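Local coordinates for uncharacterized protein (Streptococcus pneumoniae, PDB 3LFT) that is uncharacterised but probably serves as the substrate-binding component of an ABC transporter, here holding one L-tryptophan molecule between its two lobes, at residues A[111-116]-A[237-242]; A[98-103]-A[259-264]. All blocks are in the same frame, centred on the assembly; numbering follows the deposited sequence.

Chain order makes contact 1 the inner of two nested closures: 98-103, 111-116, 237-242, 259-264. Contact 1 closes an inner loop of 120 residues, which includes the four strands of the second lobe's parallel sheet, and contact 2 encloses it with an outer loop of 155. Both therefore bring the returning chain back to the first lobe. Contact 1 lays helix 236-251 against strand 110-115; contact 2 fastens the loop leading from strand 86-89 to strand 110-115 onto the entry to strand 262-264. Since 110-115 and 262-264 are neighbours in one sheet, the contacts meet there: T111 OG1 is hydrogen-bonded to T259 O, and L239 packs on F264.

Contact 1. Residues A[111-116]-A[237-242]. With TRP (tryptophan), chain C.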
loop_
_atom_site.group_PDB
_atom_site.type_symbol
_atom_site.label_atom_id
_atom_site.label_comp_id
_atom_site.label_asym_id
_atom_site.label_seq_id
_atom_site.Cartn_x
_atom_site.Cartn_y
_atom_site.Cartn_z
ATOM N N THR A 111 -9.661 14.020 -2.039
ATOM C CA THR A 111 -10.098 12.945 -2.950
ATOM C C THR A 111 -8.858 12.186 -3.392
ATOM O O THR A 111 -7.769 12.483 -2.902
ATOM C CB THR A 111 -10.926 13.503 -4.127
ATOM O OG1 THR A 111 -11.455 12.390 -4.852
ATOM C CG2 THR A 111 -10.104 14.360 -5.052
ATOM N N GLY A 112 -9.016 11.218 -4.291
ATOM C CA GLY A 112 -7.823 10.568 -4.873
ATOM C C GLY A 112 -8.016 9.109 -5.187
ATOM O O GLY A 112 -9.118 8.679 -5.510
ATOM N N VAL A 113 -6.915 8.358 -5.054
ATOM C CA VAL A 113 -6.819 6.970 -5.522
ATOM C C VAL A 113 -6.610 6.029 -4.344
ATOM O O VAL A 113 -5.779 6.293 -3.469
ATOM C CB VAL A 113 -5.626 6.850 -6.521
ATOM C CG1 VAL A 113 -5.313 5.377 -6.817
ATOM C CG2 VAL A 113 -5.952 7.606 -7.810
ATOM N N SER A 114 -7.366 4.927 -4.368
ATOM C CA SER A 114 -7.368 3.957 -3.280
ATOM C C SER A 114 -7.041 2.565 -3.792
ATOM O O SER A 114 -7.621 2.130 -4.806
ATOM C CB SER A 114 -8.761 3.942 -2.637
ATOM O OG SER A 114 -8.906 2.860 -1.724
ATOM N N ASP A 115 -6.097 1.883 -3.123
ATOM C CA ASP A 115 -5.725 0.500 -3.443
ATOM C C ASP A 115 -6.301 -0.454 -2.401
ATOM O O ASP A 115 -5.731 -0.662 -1.317
ATOM C CB ASP A 115 -4.185 0.377 -3.556
ATOM C CG ASP A 115 -3.417 0.935 -2.357
ATOM O OD1 ASP A 115 -3.848 1.941 -1.753
ATOM O OD2 ASP A 115 -2.300 0.400 -2.075
ATOM N N HIS A 116 -7.467 -1.020 -2.717
ATOM C CA HIS A 116 -8.133 -1.989 -1.857
ATOM C C HIS A 116 -7.424 -3.344 -1.924
ATOM O O HIS A 116 -7.154 -3.863 -3.009
ATOM C CB HIS A 116 -9.589 -2.141 -2.318
ATOM C CG HIS A 116 -10.362 -3.144 -1.525
ATOM N ND1 HIS A 116 -10.604 -4.428 -1.968
ATOM C CD2 HIS A 116 -10.918 -3.058 -0.295
ATOM C CE1 HIS A 116 -11.277 -5.089 -1.039
ATOM N NE2 HIS A 116 -11.477 -4.283 -0.019
ATOM N N HIS A 237 2.442 1.206 -10.653
ATOM C CA HIS A 237 2.552 2.274 -11.640
ATOM C C HIS A 237 1.174 2.793 -12.085
ATOM O O HIS A 237 0.974 4.006 -12.227
ATOM C CB HIS A 237 3.441 1.846 -12.804
ATOM C CG HIS A 237 3.600 2.903 -13.845
ATOM N ND1 HIS A 237 4.476 3.960 -13.715
ATOM C CD2 HIS A 237 2.964 3.081 -15.021
ATOM C CE1 HIS A 237 4.384 4.738 -14.782
ATOM N NE2 HIS A 237 3.472 4.227 -15.586
ATOM N N ASP A 238 0.214 1.880 -12.281
ATOM C CA ASP A 238 -1.176 2.286 -12.596
ATOM C C ASP A 238 -1.784 3.199 -11.526
ATOM O O ASP A 238 -2.485 4.167 -11.844
ATOM C CB ASP A 238 -2.084 1.067 -12.822
ATOM C CG ASP A 238 -1.829 0.349 -14.140
ATOM O OD1 ASP A 238 -1.184 0.909 -15.045
ATOM O OD2 ASP A 238 -2.306 -0.801 -14.255
ATOM N N LEU A 239 -1.529 2.882 -10.262
ATOM C CA LEU A 239 -2.001 3.737 -9.163
ATOM C C LEU A 239 -1.438 5.131 -9.280
ATOM O O LEU A 239 -2.153 6.134 -9.103
ATOM C CB LEU A 239 -1.637 3.158 -7.795
ATOM C CG LEU A 239 -2.334 1.849 -7.408
ATOM C CD1 LEU A 239 -1.646 1.259 -6.188
ATOM C CD2 LEU A 239 -3.827 2.080 -7.172
ATOM N N GLY A 240 -0.150 5.218 -9.595
ATOM C CA GLY A 240 0.474 6.538 -9.693
ATOM C C GLY A 240 -0.038 7.321 -10.889
ATOM O O GLY A 240 -0.330 8.516 -10.776
ATOM N N VAL A 241 -0.149 6.679 -12.052
ATOM C CA VAL A 241 -0.677 7.392 -13.228
ATOM C C VAL A 241 -2.084 7.908 -12.969
ATOM O O VAL A 241 -2.407 9.060 -13.287
ATOM C CB VAL A 241 -0.652 6.494 -14.488
ATOM C CG1 VAL A 241 -1.321 7.181 -15.684
ATOM C CG2 VAL A 241 0.783 6.142 -14.838
ATOM N N ALA A 242 -2.920 7.083 -12.347
ATOM C CA ALA A 242 -4.292 7.497 -12.068
ATOM C C ALA A 242 -4.316 8.674 -11.096
ATOM O O ALA A 242 -5.135 9.584 -11.225
ATOM C CB ALA A 242 -5.095 6.320 -11.504
HETATM N N TRP C . -1.980 1.698 0.316
HETATM C CA TRP C . -0.976 1.996 1.380
HETATM C C TRP C . -1.565 2.921 2.394
HETATM O O TRP C . -0.830 3.584 3.132
HETATM C CB TRP C . 0.295 2.581 0.745
HETATM C CG TRP C . 0.931 1.611 -0.219
HETATM C CD1 TRP C . 0.837 1.605 -1.610
HETATM C CD2 TRP C . 1.754 0.451 0.140
HETATM N NE1 TRP C . 1.545 0.540 -2.115
HETATM C CE2 TRP C . 2.091 -0.183 -1.137
HETATM C CE3 TRP C . 2.160 -0.067 1.348
HETATM C CZ2 TRP C . 2.865 -1.329 -1.111
HETATM C CZ3 TRP C . 2.932 -1.224 1.338
HETATM C CH2 TRP C . 3.277 -1.832 0.114
HETATM O OXT TRP C . -2.798 3.014 2.484
#
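D115 does two jobs in one side chain: its CB rests on L239 CD1 at 3.8 Å, while its carboxylate receives a hydrogen bond from the amino group of the bound tryptophan (TRP N to D115 OD2, 2.7 Å). The amino nitrogen lies almost as near D115 OD1, at 2.8 Å, so the carboxylate meets it with both oxygens close. With chi1 at 52°, CG carries the carboxylate to the ligand while CB stays on L239. Two residues back along the strand, V113 CG1, anti to the backbone N, reaches L239 CD2 at 3.6 Å, the two side chains crossing obliquely. Its other methyl, CG2, turns to the next helical turn and lies 4.0 Å from A242 CB. L239 thus divides its branches, CD1 going to D115 and CD2 mainly to V113. No hydrogen bond joins the two segments; the interface is apolar and buries 202 Å² in all. Strand 111-115 and helix 237-242 run antiparallel, at 170° with axes 8.6 Å apart, which matches a helix covering one face of a parallel sheet. T71, A90, T92, N196 and Q236 also hydrogen-bond the ligand. The sheet's first five strands run in the order 2-1-3-4-5, with 262-264 added at the edge; D115, at the C-terminal end of the fifth, faces the interlobe cleft, as fits the type I periplasmic binding protein fold.

Contact 2. Residues A[98-103]-A[259-264]; sequences NLVKDL and TPVNVF
This is a surface contact at the edge of the first lobe's parallel sheet, where the 98-103 loop of a periplasmic-binding-protein-like fold, with L103 at its end, meets V261, just before the edge strand 262-264, and V263 within it. Strand 262-264 is outermost within the chain: N262 and F264 make their backbone hydrogen bonds to strand 110-115 and the residue after it, whereas V261 N is directed to the loop. One hydrogen bond, V261 N to L103 O at 2.8 Å, secures the join; its N-H...O angle of 161° and C=O...N angle of 160° show a nearly straight approach. Around it the contacts are apolar. The L103 side chain lies over both valines: CD2 is 3.9 Å from V261 CB, and CD1 is 3.9 Å from V263 CG2. L103 and V263 cross at about a right angle. Deeper in, V100 CG1 approaches V261 CG2 at a looser 4.2 Å, and both V100 and V261 also touch M88 of strand 86-89, which ties the loop to that strand as well. In all, 204 Å² is buried between the segments, although L103 and V263 remain exposed. The carbonyl that binds V261 has a second, weaker neighbour: P260 CA lies 3.3 Å from L103 O, a CA-H...O contact bent to 129° at the hydrogen.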
loop_
_atom_site.group_PDB
_atom_site.type_symbol
_atom_site.label_atom_id
_atom_site.label_comp_id
_atom_site.label_asym_id
_atom_site.label_seq_id
_atom_site.Cartn_x
_atom_site.Cartn_y
_atom_site.Cartn_z
ATOM N N ASN A 98 -10.641 8.198 7.918
ATOM C CA ASN A 98 -11.335 9.467 8.196
ATOM C C ASN A 98 -10.929 10.569 7.209
ATOM O O ASN A 98 -10.886 11.747 7.573
ATOM C CB ASN A 98 -11.100 9.916 9.656
ATOM C CG ASN A 98 -12.208 10.808 10.191
ATOM O OD1 ASN A 98 -11.984 11.657 11.073
ATOM N ND2 ASN A 98 -13.409 10.582 9.724
ATOM N N LEU A 99 -10.638 10.173 5.967
ATOM C CA LEU A 99 -10.212 11.106 4.922
ATOM C C LEU A 99 -11.352 11.576 4.027
ATOM O O LEU A 99 -11.326 12.709 3.524
ATOM C CB LEU A 99 -9.093 10.484 4.064
ATOM C CG LEU A 99 -7.724 10.439 4.757
ATOM C CD1 LEU A 99 -6.762 9.512 4.016
ATOM C CD2 LEU A 99 -7.123 11.829 4.860
ATOM N N VAL A 100 -12.339 10.707 3.826
ATOM C CA VAL A 100 -13.521 11.020 3.016
ATOM C C VAL A 100 -14.740 10.494 3.740
ATOM O O VAL A 100 -14.630 9.544 4.521
ATOM C CB VAL A 100 -13.449 10.386 1.609
ATOM C CG1 VAL A 100 -12.137 10.775 0.898
ATOM C CG2 VAL A 100 -13.566 8.852 1.671
ATOM N N LYS A 101 -15.896 11.112 3.498
ATOM C CA LYS A 101 -17.147 10.620 4.090
ATOM C C LYS A 101 -17.628 9.326 3.426
ATOM O O LYS A 101 -18.066 8.388 4.102
ATOM C CB LYS A 101 -18.246 11.680 4.033
ATOM C CG LYS A 101 -19.518 11.245 4.735
ATOM C CD LYS A 101 -20.462 12.394 4.963
ATOM C CE LYS A 101 -21.739 11.886 5.594
ATOM N NZ LYS A 101 -21.492 11.295 6.940
ATOM N N ASP A 102 -17.582 9.304 2.094
ATOM C CA ASP A 102 -17.852 8.094 1.318
ATOM C C ASP A 102 -17.094 8.215 -0.005
ATOM O O ASP A 102 -16.471 9.260 -0.292
ATOM C CB ASP A 102 -19.350 7.759 1.157
ATOM C CG ASP A 102 -20.114 8.770 0.329
ATOM O OD1 ASP A 102 -19.696 9.109 -0.789
ATOM O OD2 ASP A 102 -21.203 9.194 0.778
ATOM N N LEU A 103 -17.136 7.158 -0.801
ATOM C CA LEU A 103 -16.318 7.127 -2.020
ATOM C C LEU A 103 -16.876 8.003 -3.108
ATOM O O LEU A 103 -16.119 8.436 -3.979
ATOM C CB LEU A 103 -16.213 5.707 -2.543
ATOM C CG LEU A 103 -15.539 4.661 -1.666
ATOM C CD1 LEU A 103 -15.678 3.310 -2.371
ATOM C CD2 LEU A 103 -14.081 5.003 -1.398
ATOM N N THR A 259 -15.627 14.873 -6.112
ATOM C CA THR A 259 -14.855 14.034 -7.039
ATOM C C THR A 259 -14.750 12.607 -6.495
ATOM O O THR A 259 -14.138 12.389 -5.448
ATOM C CB THR A 259 -13.441 14.622 -7.249
ATOM O OG1 THR A 259 -13.547 15.940 -7.799
ATOM C CG2 THR A 259 -12.644 13.756 -8.194
ATOM N N PRO A 260 -15.400 11.637 -7.157
ATOM C CA PRO A 260 -15.352 10.276 -6.630
ATOM C C PRO A 260 -13.933 9.748 -6.452
ATOM O O PRO A 260 -13.026 10.026 -7.233
ATOM C CB PRO A 260 -16.103 9.459 -7.694
ATOM C CG PRO A 260 -17.024 10.451 -8.299
ATOM C CD PRO A 260 -16.270 11.742 -8.347
ATOM N N VAL A 261 -13.748 8.970 -5.409
ATOM C CA VAL A 261 -12.505 8.244 -5.207
ATOM C C VAL A 261 -12.378 7.170 -6.302
ATOM O O VAL A 261 -13.375 6.528 -6.675
ATOM C CB VAL A 261 -12.520 7.590 -3.815
ATOM C CG1 VAL A 261 -11.273 6.739 -3.589
ATOM C CG2 VAL A 261 -12.581 8.681 -2.729
ATOM N N ASN A 262 -11.160 7.029 -6.830
ATOM C CA ASN A 262 -10.855 5.986 -7.792
ATOM C C ASN A 262 -10.294 4.786 -7.029
ATOM O O ASN A 262 -9.165 4.826 -6.551
ATOM C CB ASN A 262 -9.817 6.535 -8.795
ATOM C CG ASN A 262 -9.453 5.538 -9.864
ATOM O OD1 ASN A 262 -9.659 4.341 -9.684
ATOM N ND2 ASN A 262 -8.846 6.004 -10.963
ATOM N N VAL A 263 -11.097 3.727 -6.941
ATOM C CA VAL A 263 -10.721 2.514 -6.203
ATOM C C VAL A 263 -10.245 1.423 -7.167
ATOM O O VAL A 263 -10.955 1.063 -8.119
ATOM C CB VAL A 263 -11.902 1.963 -5.347
ATOM C CG1 VAL A 263 -11.460 0.730 -4.540
ATOM C CG2 VAL A 263 -12.405 3.048 -4.388
ATOM N N PHE A 264 -9.057 0.892 -6.892
ATOM C CA PHE A 264 -8.550 -0.321 -7.556
ATOM C C PHE A 264 -8.725 -1.480 -6.594
ATOM O O PHE A 264 -8.351 -1.364 -5.414
ATOM C CB PHE A 264 -7.053 -0.177 -7.862
ATOM C CG PHE A 264 -6.728 0.758 -8.997
ATOM C CD1 PHE A 264 -6.123 0.259 -10.151
ATOM C CD2 PHE A 264 -6.957 2.131 -8.905
ATOM C CE1 PHE A 264 -5.806 1.096 -11.226
ATOM C CE2 PHE A 264 -6.630 2.988 -9.976
ATOM C CZ PHE A 264 -6.049 2.480 -11.115
#